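Long-range contacts in probable threonyl-tRNA synthetase 1 (Aeropyrum pernix, PDB 3A32), which probably attaches threonine to tRNA(Thr) in two steps, by way of a threonyl-adenylate made with ATP, and probably cannot itself remove mischarged serine: residues 181-186 / 241-246; 340-345 / 395-400; 40-45 / 152-157; 209-214 / 224-229. All coordinates share one frame; numbering follows the deposited sequence.

Contact 1: residues 181-186 / 241-246; sequences VFEEMK and EKYGID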
loop_
_atom_site.group_PDB
_atom_site.type_symbol
_atom_site.label_atom_id
_atom_site.label_comp_id
_atom_site.label_asym_id
_atom_site.label_seq_id
_atom_site.Cartn_x
_atom_site.Cartn_y
_atom_site.Cartn_z
ATOM N N VAL A 181 -8.973 -9.517 19.367
ATOM C CA VAL A 181 -9.435 -8.550 18.349
ATOM C C VAL A 181 -9.890 -7.298 19.039
ATOM O O VAL A 181 -9.547 -6.208 18.586
ATOM C CB VAL A 181 -10.513 -9.114 17.388
ATOM C CG1 VAL A 181 -11.085 -7.996 16.462
ATOM C CG2 VAL A 181 -9.895 -10.238 16.527
ATOM N N PHE A 182 -10.583 -7.442 20.180
ATOM C CA PHE A 182 -10.863 -6.263 20.966
ATOM C C PHE A 182 -9.565 -5.546 21.336
ATOM O O PHE A 182 -9.495 -4.318 21.243
ATOM C CB PHE A 182 -11.672 -6.544 22.258
ATOM C CG PHE A 182 -11.723 -5.346 23.182
ATOM C CD1 PHE A 182 -12.671 -4.346 22.999
ATOM C CD2 PHE A 182 -10.804 -5.197 24.197
ATOM C CE1 PHE A 182 -12.708 -3.210 23.842
ATOM C CE2 PHE A 182 -10.829 -4.061 25.034
ATOM C CZ PHE A 182 -11.790 -3.076 24.840
ATOM N N GLU A 183 -8.545 -6.301 21.769
ATOM C CA GLU A 183 -7.279 -5.683 22.223
ATOM C C GLU A 183 -6.563 -4.992 21.044
ATOM O O GLU A 183 -5.964 -3.955 21.207
ATOM C CB GLU A 183 -6.350 -6.702 22.905
ATOM C CG GLU A 183 -6.821 -7.192 24.268
ATOM C CD GLU A 183 -6.623 -6.183 25.434
ATOM O OE1 GLU A 183 -7.042 -5.022 25.336
ATOM O OE2 GLU A 183 -6.036 -6.562 26.471
ATOM N N GLU A 184 -6.672 -5.573 19.857
ATOM C CA GLU A 184 -6.155 -4.943 18.651
ATOM C C GLU A 184 -6.838 -3.603 18.344
ATOM O O GLU A 184 -6.181 -2.625 18.049
ATOM C CB GLU A 184 -6.303 -5.934 17.481
ATOM C CG GLU A 184 -5.328 -7.081 17.616
ATOM C CD GLU A 184 -5.650 -8.271 16.792
ATOM O OE1 GLU A 184 -6.563 -8.250 15.940
ATOM O OE2 GLU A 184 -4.941 -9.263 16.990
ATOM N N MET A 185 -8.166 -3.573 18.438
ATOM C CA MET A 185 -8.954 -2.370 18.180
ATOM C C MET A 185 -8.527 -1.231 19.117
ATOM O O MET A 185 -8.312 -0.088 18.677
ATOM C CB MET A 185 -10.457 -2.705 18.310
ATOM C CG MET A 185 -11.414 -1.495 18.118
ATOM S SD MET A 185 -11.460 -0.441 19.599
ATOM C CE MET A 185 -11.766 -1.592 20.965
ATOM N N LYS A 186 -8.385 -1.559 20.401
ATOM C CA LYS A 186 -7.961 -0.596 21.403
ATOM C C LYS A 186 -6.552 0.004 21.154
ATOM O O LYS A 186 -6.353 1.233 21.261
ATOM C CB LYS A 186 -8.049 -1.267 22.766
ATOM C CG LYS A 186 -7.551 -0.434 23.935
ATOM C CD LYS A 186 -8.094 -1.026 25.173
ATOM C CE LYS A 186 -7.936 -0.111 26.395
ATOM N NZ LYS A 186 -6.503 0.305 26.664
ATOM N N GLU A 241 -14.520 -7.048 32.738
ATOM C CA GLU A 241 -13.744 -7.255 33.935
ATOM C C GLU A 241 -12.513 -6.405 33.877
ATOM O O GLU A 241 -12.177 -5.803 34.869
ATOM C CB GLU A 241 -13.376 -8.730 34.175
ATOM C CG GLU A 241 -12.962 -8.974 35.658
ATOM C CD GLU A 241 -12.105 -10.221 35.857
ATOM O OE1 GLU A 241 -12.533 -11.330 35.415
ATOM O OE2 GLU A 241 -11.004 -10.088 36.469
ATOM N N LYS A 242 -11.844 -6.342 32.717
ATOM C CA LYS A 242 -10.530 -5.662 32.637
ATOM C C LYS A 242 -10.620 -4.134 32.567
ATOM O O LYS A 242 -9.796 -3.422 33.176
ATOM C CB LYS A 242 -9.687 -6.198 31.476
ATOM C CG LYS A 242 -8.239 -5.638 31.477
ATOM C CD LYS A 242 -7.353 -6.167 30.341
ATOM C CE LYS A 242 -5.954 -5.537 30.379
ATOM N NZ LYS A 242 -4.891 -6.173 29.448
ATOM N N TYR A 243 -11.630 -3.629 31.844
ATOM C CA TYR A 243 -11.741 -2.196 31.600
ATOM C C TYR A 243 -13.004 -1.525 32.123
ATOM O O TYR A 243 -13.162 -0.269 32.034
ATOM C CB TYR A 243 -11.631 -1.945 30.101
ATOM C CG TYR A 243 -10.361 -2.460 29.491
ATOM C CD1 TYR A 243 -9.131 -1.834 29.750
ATOM C CD2 TYR A 243 -10.374 -3.564 28.659
ATOM C CE1 TYR A 243 -7.957 -2.304 29.187
ATOM C CE2 TYR A 243 -9.214 -4.044 28.109
ATOM C CZ TYR A 243 -8.019 -3.398 28.360
ATOM O OH TYR A 243 -6.868 -3.869 27.789
ATOM N N GLY A 244 -13.924 -2.337 32.628
ATOM C CA GLY A 244 -15.169 -1.810 33.218
ATOM C C GLY A 244 -16.031 -1.275 32.100
ATOM O O GLY A 244 -16.940 -0.497 32.351
ATOM N N ILE A 245 -15.719 -1.707 30.861
ATOM C CA ILE A 245 -16.382 -1.264 29.644
ATOM C C ILE A 245 -17.733 -1.964 29.591
ATOM O O ILE A 245 -17.868 -3.199 29.785
ATOM C CB ILE A 245 -15.531 -1.567 28.338
ATOM C CG1 ILE A 245 -14.341 -0.607 28.216
ATOM C CG2 ILE A 245 -16.406 -1.540 27.073
ATOM C CD1 ILE A 245 -13.406 -0.946 27.018
ATOM N N ASP A 246 -18.769 -1.199 29.328
ATOM C CA ASP A 246 -19.995 -1.898 29.482
ATOM C C ASP A 246 -20.506 -2.674 28.212
ATOM O O ASP A 246 -20.121 -2.344 27.054
ATOM C CB ASP A 246 -20.947 -1.123 30.404
ATOM C CG ASP A 246 -21.669 -0.064 29.724
ATOM O OD1 ASP A 246 -21.792 1.023 30.331
ATOM O OD2 ASP A 246 -22.143 -0.355 28.617
#

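Contact 2: residues 340-345 / 395-400; sequences QFAVIA and AKPAVN. With SO4 (sulfate ion), chain B.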
loop_
_atom_site.group_PDB
_atom_site.type_symbol
_atom_site.label_atom_id
_atom_site.label_comp_id
_atom_site.label_asym_id
_atom_site.label_seq_id
_atom_site.Cartn_x
_atom_site.Cartn_y
_atom_site.Cartn_z
ATOM N N GLN A 340 3.367 17.819 8.327
ATOM C CA GLN A 340 3.916 17.452 9.619
ATOM C C GLN A 340 4.609 18.599 10.355
ATOM O O GLN A 340 4.383 18.801 11.553
ATOM C CB GLN A 340 4.846 16.244 9.446
ATOM C CG GLN A 340 4.017 14.962 9.098
ATOM C CD GLN A 340 4.849 13.755 8.937
ATOM O OE1 GLN A 340 5.734 13.706 8.083
ATOM N NE2 GLN A 340 4.561 12.729 9.736
ATOM N N PHE A 341 5.456 19.348 9.651
ATOM C CA PHE A 341 6.127 20.527 10.224
ATOM C C PHE A 341 5.786 21.678 9.337
ATOM O O PHE A 341 6.088 21.613 8.140
ATOM C CB PHE A 341 7.663 20.374 10.232
ATOM C CG PHE A 341 8.169 19.437 11.289
ATOM C CD1 PHE A 341 8.329 19.878 12.610
ATOM C CD2 PHE A 341 8.436 18.102 10.983
ATOM C CE1 PHE A 341 8.776 19.004 13.605
ATOM C CE2 PHE A 341 8.883 17.211 11.971
ATOM C CZ PHE A 341 9.087 17.661 13.280
ATOM N N ALA A 342 5.177 22.738 9.895
ATOM C CA ALA A 342 5.091 23.995 9.152
ATOM C C ALA A 342 6.217 24.887 9.695
ATOM O O ALA A 342 6.299 25.098 10.921
ATOM C CB ALA A 342 3.740 24.663 9.319
ATOM N N VAL A 343 7.085 25.356 8.811
ATOM C CA VAL A 343 8.227 26.192 9.170
ATOM C C VAL A 343 7.902 27.615 8.714
ATOM O O VAL A 343 7.749 27.872 7.508
ATOM C CB VAL A 343 9.559 25.684 8.503
ATOM C CG1 VAL A 343 10.728 26.588 8.846
ATOM C CG2 VAL A 343 9.900 24.196 8.922
ATOM N N ILE A 344 7.744 28.512 9.683
ATOM C CA ILE A 344 7.198 29.862 9.478
ATOM C C ILE A 344 8.277 30.925 9.756
ATOM O O ILE A 344 8.724 31.096 10.893
ATOM C CB ILE A 344 5.919 30.087 10.327
ATOM C CG1 ILE A 344 4.861 29.038 9.948
ATOM C CG2 ILE A 344 5.307 31.487 10.052
ATOM C CD1 ILE A 344 4.014 28.548 11.047
ATOM N N ALA A 345 8.703 31.604 8.690
ATOM C CA ALA A 345 9.808 32.538 8.767
ATOM C C ALA A 345 9.204 33.919 9.069
ATOM O O ALA A 345 8.497 34.477 8.234
ATOM C CB ALA A 345 10.590 32.539 7.432
ATOM N N ALA A 395 -4.877 24.453 6.928
ATOM C CA ALA A 395 -3.882 23.418 6.785
ATOM C C ALA A 395 -3.620 22.597 8.064
ATOM O O ALA A 395 -3.259 21.398 7.964
ATOM C CB ALA A 395 -2.606 24.010 6.286
ATOM N N LYS A 396 -3.804 23.231 9.243
ATOM C CA LYS A 396 -3.679 22.550 10.539
ATOM C C LYS A 396 -2.444 21.634 10.624
ATOM O O LYS A 396 -2.597 20.399 10.810
ATOM C CB LYS A 396 -4.946 21.759 10.860
ATOM C CG LYS A 396 -6.155 22.623 11.129
ATOM C CD LYS A 396 -7.434 21.827 11.271
ATOM C CE LYS A 396 -8.546 22.764 11.707
ATOM N NZ LYS A 396 -8.973 23.728 10.647
ATOM N N PRO A 397 -1.215 22.221 10.462
ATOM C CA PRO A 397 -0.003 21.398 10.446
ATOM C C PRO A 397 0.150 20.721 11.787
ATOM O O PRO A 397 -0.270 21.280 12.788
ATOM C CB PRO A 397 1.121 22.431 10.233
ATOM C CG PRO A 397 0.423 23.626 9.579
ATOM C CD PRO A 397 -0.895 23.655 10.331
ATOM N N ALA A 398 0.719 19.526 11.833
ATOM C CA ALA A 398 0.926 18.850 13.122
ATOM C C ALA A 398 1.793 19.709 14.061
ATOM O O ALA A 398 1.446 19.895 15.216
ATOM C CB ALA A 398 1.543 17.419 12.926
ATOM N N VAL A 399 2.894 20.265 13.556
ATOM C CA VAL A 399 3.830 21.058 14.382
ATOM C C VAL A 399 4.123 22.367 13.653
ATOM O O VAL A 399 4.451 22.304 12.486
ATOM C CB VAL A 399 5.163 20.260 14.639
ATOM C CG1 VAL A 399 6.158 21.056 15.525
ATOM C CG2 VAL A 399 4.891 18.848 15.320
ATOM N N ASN A 400 3.970 23.530 14.310
ATOM C CA ASN A 400 4.431 24.842 13.784
ATOM C C ASN A 400 5.787 25.221 14.350
ATOM O O ASN A 400 5.961 25.166 15.562
ATOM C CB ASN A 400 3.425 26.022 14.020
ATOM C CG ASN A 400 2.067 25.791 13.355
ATOM O OD1 ASN A 400 1.947 25.030 12.370
ATOM N ND2 ASN A 400 1.012 26.431 13.915
HETATM S S SO4 B . -11.635 25.433 12.495
HETATM O O1 SO4 B . -10.437 25.974 13.161
HETATM O O2 SO4 B . -12.277 24.229 13.029
HETATM O O3 SO4 B . -12.597 26.498 12.687
HETATM O O4 SO4 B . -11.300 25.189 11.093
#

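Contact 3: residues 40-45 / 152-157; sequences GVPLFS and YGLLRV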
loop_
_atom_site.group_PDB
_atom_site.type_symbol
_atom_site.label_atom_id
_atom_site.label_comp_id
_atom_site.label_asym_id
_atom_site.label_seq_id
_atom_site.Cartn_x
_atom_site.Cartn_y
_atom_site.Cartn_z
ATOM N N GLY A 40 -20.121 9.818 -5.355
ATOM C CA GLY A 40 -19.756 8.802 -4.378
ATOM C C GLY A 40 -18.477 8.046 -4.705
ATOM O O GLY A 40 -18.354 6.932 -4.279
ATOM N N VAL A 41 -17.559 8.643 -5.473
ATOM C CA VAL A 41 -16.229 8.085 -5.736
ATOM C C VAL A 41 -15.157 9.049 -5.190
ATOM O O VAL A 41 -14.700 9.956 -5.906
ATOM C CB VAL A 41 -15.985 7.853 -7.250
ATOM C CG1 VAL A 41 -14.648 7.149 -7.485
ATOM C CG2 VAL A 41 -17.153 7.022 -7.856
ATOM N N PRO A 42 -14.787 8.888 -3.915
ATOM C CA PRO A 42 -13.865 9.853 -3.290
ATOM C C PRO A 42 -12.536 9.941 -4.031
ATOM O O PRO A 42 -11.868 8.939 -4.292
ATOM C CB PRO A 42 -13.668 9.308 -1.850
ATOM C CG PRO A 42 -14.889 8.525 -1.577
ATOM C CD PRO A 42 -15.275 7.879 -2.947
ATOM N N LEU A 43 -12.150 11.148 -4.360
ATOM C CA LEU A 43 -10.873 11.298 -5.049
ATOM C C LEU A 43 -9.895 11.879 -4.059
ATOM O O LEU A 43 -10.000 13.039 -3.681
ATOM C CB LEU A 43 -11.033 12.145 -6.341
ATOM C CG LEU A 43 -9.827 12.616 -7.153
ATOM C CD1 LEU A 43 -8.907 11.455 -7.582
ATOM C CD2 LEU A 43 -10.335 13.484 -8.393
ATOM N N PHE A 44 -8.995 11.046 -3.583
ATOM C CA PHE A 44 -7.952 11.486 -2.670
ATOM C C PHE A 44 -6.923 12.321 -3.385
ATOM O O PHE A 44 -6.510 12.006 -4.507
ATOM C CB PHE A 44 -7.356 10.305 -1.887
ATOM C CG PHE A 44 -8.255 9.839 -0.807
ATOM C CD1 PHE A 44 -8.171 10.388 0.453
ATOM C CD2 PHE A 44 -9.286 8.941 -1.088
ATOM C CE1 PHE A 44 -9.052 9.973 1.456
ATOM C CE2 PHE A 44 -10.155 8.535 -0.119
ATOM C CZ PHE A 44 -10.049 9.054 1.164
ATOM N N SER A 45 -6.534 13.416 -2.737
ATOM C CA SER A 45 -5.700 14.406 -3.392
ATOM C C SER A 45 -4.223 14.299 -2.876
ATOM O O SER A 45 -3.783 13.233 -2.396
ATOM C CB SER A 45 -6.357 15.781 -3.199
ATOM O OG SER A 45 -5.534 16.789 -3.717
ATOM N N TYR A 152 -23.129 10.115 0.882
ATOM C CA TYR A 152 -22.812 11.226 1.783
ATOM C C TYR A 152 -21.319 11.280 2.089
ATOM O O TYR A 152 -20.760 10.389 2.721
ATOM C CB TYR A 152 -23.665 11.216 3.080
ATOM C CG TYR A 152 -23.363 12.436 3.906
ATOM C CD1 TYR A 152 -23.711 13.717 3.449
ATOM C CD2 TYR A 152 -22.641 12.336 5.074
ATOM C CE1 TYR A 152 -23.363 14.868 4.154
ATOM C CE2 TYR A 152 -22.310 13.489 5.818
ATOM C CZ TYR A 152 -22.668 14.741 5.340
ATOM O OH TYR A 152 -22.342 15.854 6.069
ATOM N N GLY A 153 -20.669 12.331 1.625
ATOM C CA GLY A 153 -19.273 12.544 1.931
ATOM C C GLY A 153 -18.385 11.302 1.816
ATOM O O GLY A 153 -18.336 10.664 0.777
ATOM N N LEU A 154 -17.670 10.993 2.902
ATOM C CA LEU A 154 -16.802 9.823 2.997
ATOM C C LEU A 154 -17.528 8.694 3.729
ATOM O O LEU A 154 -17.017 7.561 3.802
ATOM C CB LEU A 154 -15.474 10.172 3.729
ATOM C CG LEU A 154 -14.479 11.112 3.021
ATOM C CD1 LEU A 154 -13.324 11.488 3.968
ATOM C CD2 LEU A 154 -13.937 10.517 1.713
ATOM N N LEU A 155 -18.736 8.979 4.197
ATOM C CA LEU A 155 -19.450 8.043 5.107
ATOM C C LEU A 155 -20.119 6.911 4.378
ATOM O O LEU A 155 -20.090 5.780 4.844
ATOM C CB LEU A 155 -20.436 8.787 6.018
ATOM C CG LEU A 155 -19.782 9.924 6.827
ATOM C CD1 LEU A 155 -20.728 10.391 7.932
ATOM C CD2 LEU A 155 -18.467 9.539 7.462
ATOM N N ARG A 156 -20.735 7.238 3.231
ATOM C CA ARG A 156 -21.453 6.278 2.399
ATOM C C ARG A 156 -21.064 6.551 0.926
ATOM O O ARG A 156 -21.422 7.581 0.345
ATOM C CB ARG A 156 -22.946 6.439 2.669
ATOM C CG ARG A 156 -23.906 5.746 1.726
ATOM C CD ARG A 156 -24.043 4.263 1.933
ATOM N NE ARG A 156 -24.500 3.931 3.279
ATOM C CZ ARG A 156 -24.488 2.698 3.797
ATOM N NH1 ARG A 156 -24.075 1.662 3.079
ATOM N NH2 ARG A 156 -24.859 2.495 5.051
ATOM N N VAL A 157 -20.277 5.647 0.355
ATOM C CA VAL A 157 -19.651 5.846 -0.919
ATOM C C VAL A 157 -19.712 4.524 -1.727
ATOM O O VAL A 157 -20.031 3.446 -1.167
ATOM C CB VAL A 157 -18.167 6.340 -0.747
ATOM C CG1 VAL A 157 -18.076 7.783 -0.175
ATOM C CG2 VAL A 157 -17.357 5.416 0.185
#

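Contact 4: residues 209-214 / 224-229; sequences SDKSLI and EWEGAE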
loop_
_atom_site.group_PDB
_atom_site.type_symbol
_atom_site.label_atom_id
_atom_site.label_comp_id
_atom_site.label_asym_id
_atom_site.label_seq_id
_atom_site.Cartn_x
_atom_site.Cartn_y
_atom_site.Cartn_z
ATOM N N SER A 209 -28.881 -14.410 18.252
ATOM C CA SER A 209 -30.092 -15.035 17.723
ATOM C C SER A 209 -31.272 -14.819 18.634
ATOM O O SER A 209 -31.128 -14.433 19.794
ATOM C CB SER A 209 -29.950 -16.551 17.570
ATOM O OG SER A 209 -29.751 -17.149 18.832
ATOM N N ASP A 210 -32.442 -15.050 18.053
ATOM C CA ASP A 210 -33.628 -15.454 18.796
ATOM C C ASP A 210 -33.594 -16.975 18.696
ATOM O O ASP A 210 -33.666 -17.530 17.607
ATOM C CB ASP A 210 -34.877 -14.888 18.121
ATOM C CG ASP A 210 -36.189 -15.182 18.900
ATOM O OD1 ASP A 210 -36.354 -16.238 19.605
ATOM O OD2 ASP A 210 -37.071 -14.314 18.750
ATOM N N LYS A 211 -33.433 -17.647 19.828
ATOM C CA LYS A 211 -33.335 -19.110 19.842
ATOM C C LYS A 211 -34.527 -19.834 19.176
ATOM O O LYS A 211 -34.323 -20.922 18.591
ATOM C CB LYS A 211 -33.156 -19.642 21.283
ATOM C CG LYS A 211 -31.739 -19.416 21.810
ATOM C CD LYS A 211 -31.109 -20.686 22.432
ATOM C CE LYS A 211 -29.561 -20.521 22.555
ATOM N NZ LYS A 211 -28.937 -19.922 21.284
ATOM N N SER A 212 -35.735 -19.242 19.254
ATOM C CA SER A 212 -36.937 -19.850 18.651
ATOM C C SER A 212 -36.887 -19.852 17.121
ATOM O O SER A 212 -37.763 -20.440 16.468
ATOM C CB SER A 212 -38.213 -19.089 19.050
ATOM O OG SER A 212 -38.237 -18.727 20.440
ATOM N N LEU A 213 -35.917 -19.142 16.541
ATOM C CA LEU A 213 -35.888 -18.924 15.103
ATOM C C LEU A 213 -34.667 -19.596 14.444
ATOM O O LEU A 213 -34.375 -19.385 13.266
ATOM C CB LEU A 213 -35.908 -17.404 14.817
ATOM C CG LEU A 213 -37.121 -16.600 15.356
ATOM C CD1 LEU A 213 -37.057 -15.120 14.919
ATOM C CD2 LEU A 213 -38.423 -17.246 14.920
ATOM N N ILE A 214 -33.939 -20.391 15.218
ATOM C CA ILE A 214 -32.788 -21.097 14.650
ATOM C C ILE A 214 -33.302 -22.179 13.687
ATOM O O ILE A 214 -34.290 -22.863 13.969
ATOM C CB ILE A 214 -31.848 -21.637 15.754
ATOM C CG1 ILE A 214 -31.206 -20.444 16.502
ATOM C CG2 ILE A 214 -30.789 -22.585 15.149
ATOM C CD1 ILE A 214 -30.317 -20.872 17.634
ATOM N N GLU A 224 -23.743 -24.490 16.913
ATOM C CA GLU A 224 -23.002 -23.384 16.300
ATOM C C GLU A 224 -23.306 -22.053 16.956
ATOM O O GLU A 224 -22.380 -21.350 17.386
ATOM C CB GLU A 224 -23.336 -23.311 14.822
ATOM C CG GLU A 224 -22.598 -24.342 13.997
ATOM C CD GLU A 224 -23.192 -24.444 12.618
ATOM O OE1 GLU A 224 -24.269 -25.041 12.511
ATOM O OE2 GLU A 224 -22.620 -23.892 11.640
ATOM N N TRP A 225 -24.607 -21.722 17.045
ATOM C CA TRP A 225 -25.080 -20.478 17.613
ATOM C C TRP A 225 -24.690 -20.359 19.107
ATOM O O TRP A 225 -24.190 -19.317 19.573
ATOM C CB TRP A 225 -26.601 -20.377 17.379
ATOM C CG TRP A 225 -26.965 -19.802 16.019
ATOM C CD1 TRP A 225 -27.324 -20.495 14.905
ATOM C CD2 TRP A 225 -26.944 -18.410 15.636
ATOM N NE1 TRP A 225 -27.548 -19.623 13.844
ATOM C CE2 TRP A 225 -27.302 -18.342 14.265
ATOM C CE3 TRP A 225 -26.637 -17.224 16.316
ATOM C CZ2 TRP A 225 -27.389 -17.140 13.570
ATOM C CZ3 TRP A 225 -26.746 -16.013 15.627
ATOM C CH2 TRP A 225 -27.129 -15.986 14.268
ATOM N N GLU A 226 -24.864 -21.451 19.848
ATOM C CA GLU A 226 -24.506 -21.502 21.264
ATOM C C GLU A 226 -23.027 -21.378 21.515
ATOM O O GLU A 226 -22.646 -20.656 22.385
ATOM C CB GLU A 226 -25.035 -22.781 21.909
ATOM C CG GLU A 226 -26.558 -22.741 21.989
ATOM C CD GLU A 226 -27.180 -23.949 22.671
ATOM O OE1 GLU A 226 -26.673 -25.081 22.492
ATOM O OE2 GLU A 226 -28.202 -23.743 23.365
ATOM N N GLY A 227 -22.199 -22.081 20.771
ATOM C CA GLY A 227 -20.747 -21.969 20.911
ATOM C C GLY A 227 -20.256 -20.564 20.563
ATOM O O GLY A 227 -19.445 -20.015 21.274
ATOM N N ALA A 228 -20.792 -19.974 19.488
ATOM C CA ALA A 228 -20.473 -18.593 19.055
ATOM C C ALA A 228 -20.966 -17.530 20.009
ATOM O O ALA A 228 -20.191 -16.724 20.447
ATOM C CB ALA A 228 -20.966 -18.336 17.604
ATOM N N GLU A 229 -22.236 -17.554 20.397
ATOM C CA GLU A 229 -22.776 -16.550 21.363
ATOM C C GLU A 229 -22.090 -16.611 22.722
ATOM O O GLU A 229 -21.831 -15.572 23.391
ATOM C CB GLU A 229 -24.277 -16.711 21.547
ATOM C CG GLU A 229 -25.060 -16.502 20.256
ATOM C CD GLU A 229 -26.547 -16.762 20.371
ATOM O OE1 GLU A 229 -26.949 -17.349 21.400
ATOM O OE2 GLU A 229 -27.323 -16.418 19.428
HETATM O O HOH W 1 -29.597 -15.696 22.414
#

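Contact 1: residues 181-186 / 241-246
Tyr243 OH donates to Glu183 OE1 at 2.7 Å, meeting that oxygen at its syn lone pair. On the same carboxylate, Lys242 NZ comes in nearly along the C-O axis of Glu183 OE2 to make a salt bridge of 3.2 Å. A bend at chi2 (-76°) turns Glu183 CD out of line with its own stem, and the carboxylate plane stands 69° from the phenol ring. Lys186 CE lies over one face of the Tyr243 ring, 4.0 Å from its centroid, a CH-pi contact. Phe182 CE2 meets Tyr243 CE2 at 3.5 Å with the two ring planes oblique, and Phe182 CZ touches Ile245 CD1 tip to tip. An alanine in place of Tyr243 would probably leave Glu183 OE1 without its hydroxyl donor and open a gap beside Phe182 and Lys186 CE. Lys186 NZ forms a salt bridge with Glu190. Gly244, with positive phi, follows the last turn of helix 222-243, and the chain goes on to strand 246-250. Helix 174-191 lies on strands 202-207, 260-268 and 306-316 of the large catalytic sheet, with Phe182 reaching Phe202 and Phe263, and the end of helix 222-243 packs beside it.

Contact 2: residues 340-345 / 395-400
Ala342 N gives its hydrogen to Val399 O at 2.7 Å, with 166° at the hydrogen. Its companion is more bent: Val399 N donates to Gln340 O at 2.9 Å with an angle of 132°. These two bonds start the parallel pairing of strands 341-347 and 399-403, and weak CA-H...O contacts run beside them, from Phe341 CA to Val399 O and from Asn400 CA to Ala342 O. Side-chain OE1 of Gln340 accepts from Arg373 N and its NE2 donates to Phe334 O, while Pro397 O takes a bond from Arg425. Asn400 ND2 has a weak bond to Glu392, but Asn400 OD1 is buried with no partner in the model, 3.6 Å from Ala342 CB. On the same side Pro397 CG presses on Ala342 CB at 3.5 Å, tighter than usual. On the other, Phe341 and Val399 lie side by side, CD1 to CB 3.8 Å. Lys396 NZ is hydrogen-bonded to a sulfate ion, probably from the crystallisation liquor, and also donates to Glu392 O. The chemistry is that of a buried sheet interior in the anticodon-binding domain: backbone bonds fix the register, and carbon packing dominates both faces, at the cost of Asn400 OD1, buried without a partner.

Contact 3: residues 40-45 / 152-157
Pro42 is the bump here, and Leu154 and Val157 make the hollow that takes it. The pyrrolidine ring settles between the two branched side chains, crossing each obliquely: Pro42 CB rests against Leu154 CD2 at 3.8 Å, and Pro42 CG against Val157 CG1 at 3.6 Å. Pro42 CD reaches Val157 as well, at 3.9 Å from both CB and CG1, so CB and CG of the ring face the leucine, CG and CD the valine, with CG shared. With chi1 of -69°, Val157 CG1 lies beside its own backbone N, anti to the carbonyl carbon, and this is the branch that meets the proline. Leu154 CD2 is shared, since Phe44 CZ comes up on it obliquely at 4.2 Å, beyond the proline. At the other end Gly40 O sits 3.6 Å from Val157 CB. An alanine at Pro42 would probably open a gap between Leu154 and Val157, because the contacts of CG and CD with Val157, and of CG with Leu154 CD2, would go. The receiving loop is shaped by its own backbone: Tyr152 O accepts from both Leu155 N and Arg156 N, a classic beta bulge, and Leu154 N is hydrogen-bonded to His9 NE2. The contact joins the loop between helices 34-37 and 48-65 to the one between strands 134-143 and 159-170, with a backbone bond between Gly40 and Arg158 beside it. Phe44 also makes a cation-pi contact with Arg52 and touches helix 317-327, while Val41 and Leu43 pack on Pro74 of the second subunit.

Contact 4: residues 209-214 / 224-229
Glu229 OE2 accepts two bonds from one residue: Ser209 OG at 2.6 Å, on the syn lone pair, and Ser209 N at 2.8 Å, from the anti side and 32° out of the carboxylate plane. The other oxygen, Glu229 OE1, is met from above that plane by Lys211 NZ in a 3.3 Å salt bridge. A water donates to both Glu229 OE1 and Ser209 O, adding a longer link. Ser209 OG stands between its backbone N and carbonyl carbon (chi1 63°), which lets OG and N both reach Glu229 OE2. Ser209 CB, meanwhile, lies over the face of Trp225, 4.0 Å from the centroid of the six-membered ring, a CH-pi contact. Ile214 slides past the indole, its CD1 3.8 Å from Trp225 CB. Lys211 crosses Glu226 at about a right angle, with CE 3.6 Å from Glu226 OE2, yet Lys211 NZ and Glu226 OE2 stay 4.4 Å apart, beyond a salt bridge.

Further out, Trp225 NE1 is bonded to Met219 O, and Phe285 and Phe218 meet the indole edge-to-face, which probably helps fix the indole against Ser209. An Asx turn, Asp210 OD1 accepting from Ser212 N, shapes the start of the 3-10 segment 211-213. The chemistry implies that a buried glutamate on helix 222-243 probably keeps its negative charge, supported by the lysine and by two short bonds to the incoming loop.

How the contacts relate
Contacts 1 and 4 share helix 222-243: contact 4 ties its earlier turns to the loop just before it, contact 1 its C-terminal end to helix 174-191, and contact 4 is nested inside the chain loop that contact 1 closes. Their centres are 24 Å apart. Contact 3 lies across the chain's centre from contact 1, 31 Å between centres, close to the second subunit. Contact 2 stands in the anticodon-binding domain, its centre 54 Å from that of contact 4. The zinc ion of the catalytic core is bound by Cys112, His166 and His310; contact 4 approaches that site, with the side chain of Trp225 about 11 Å from that of His310.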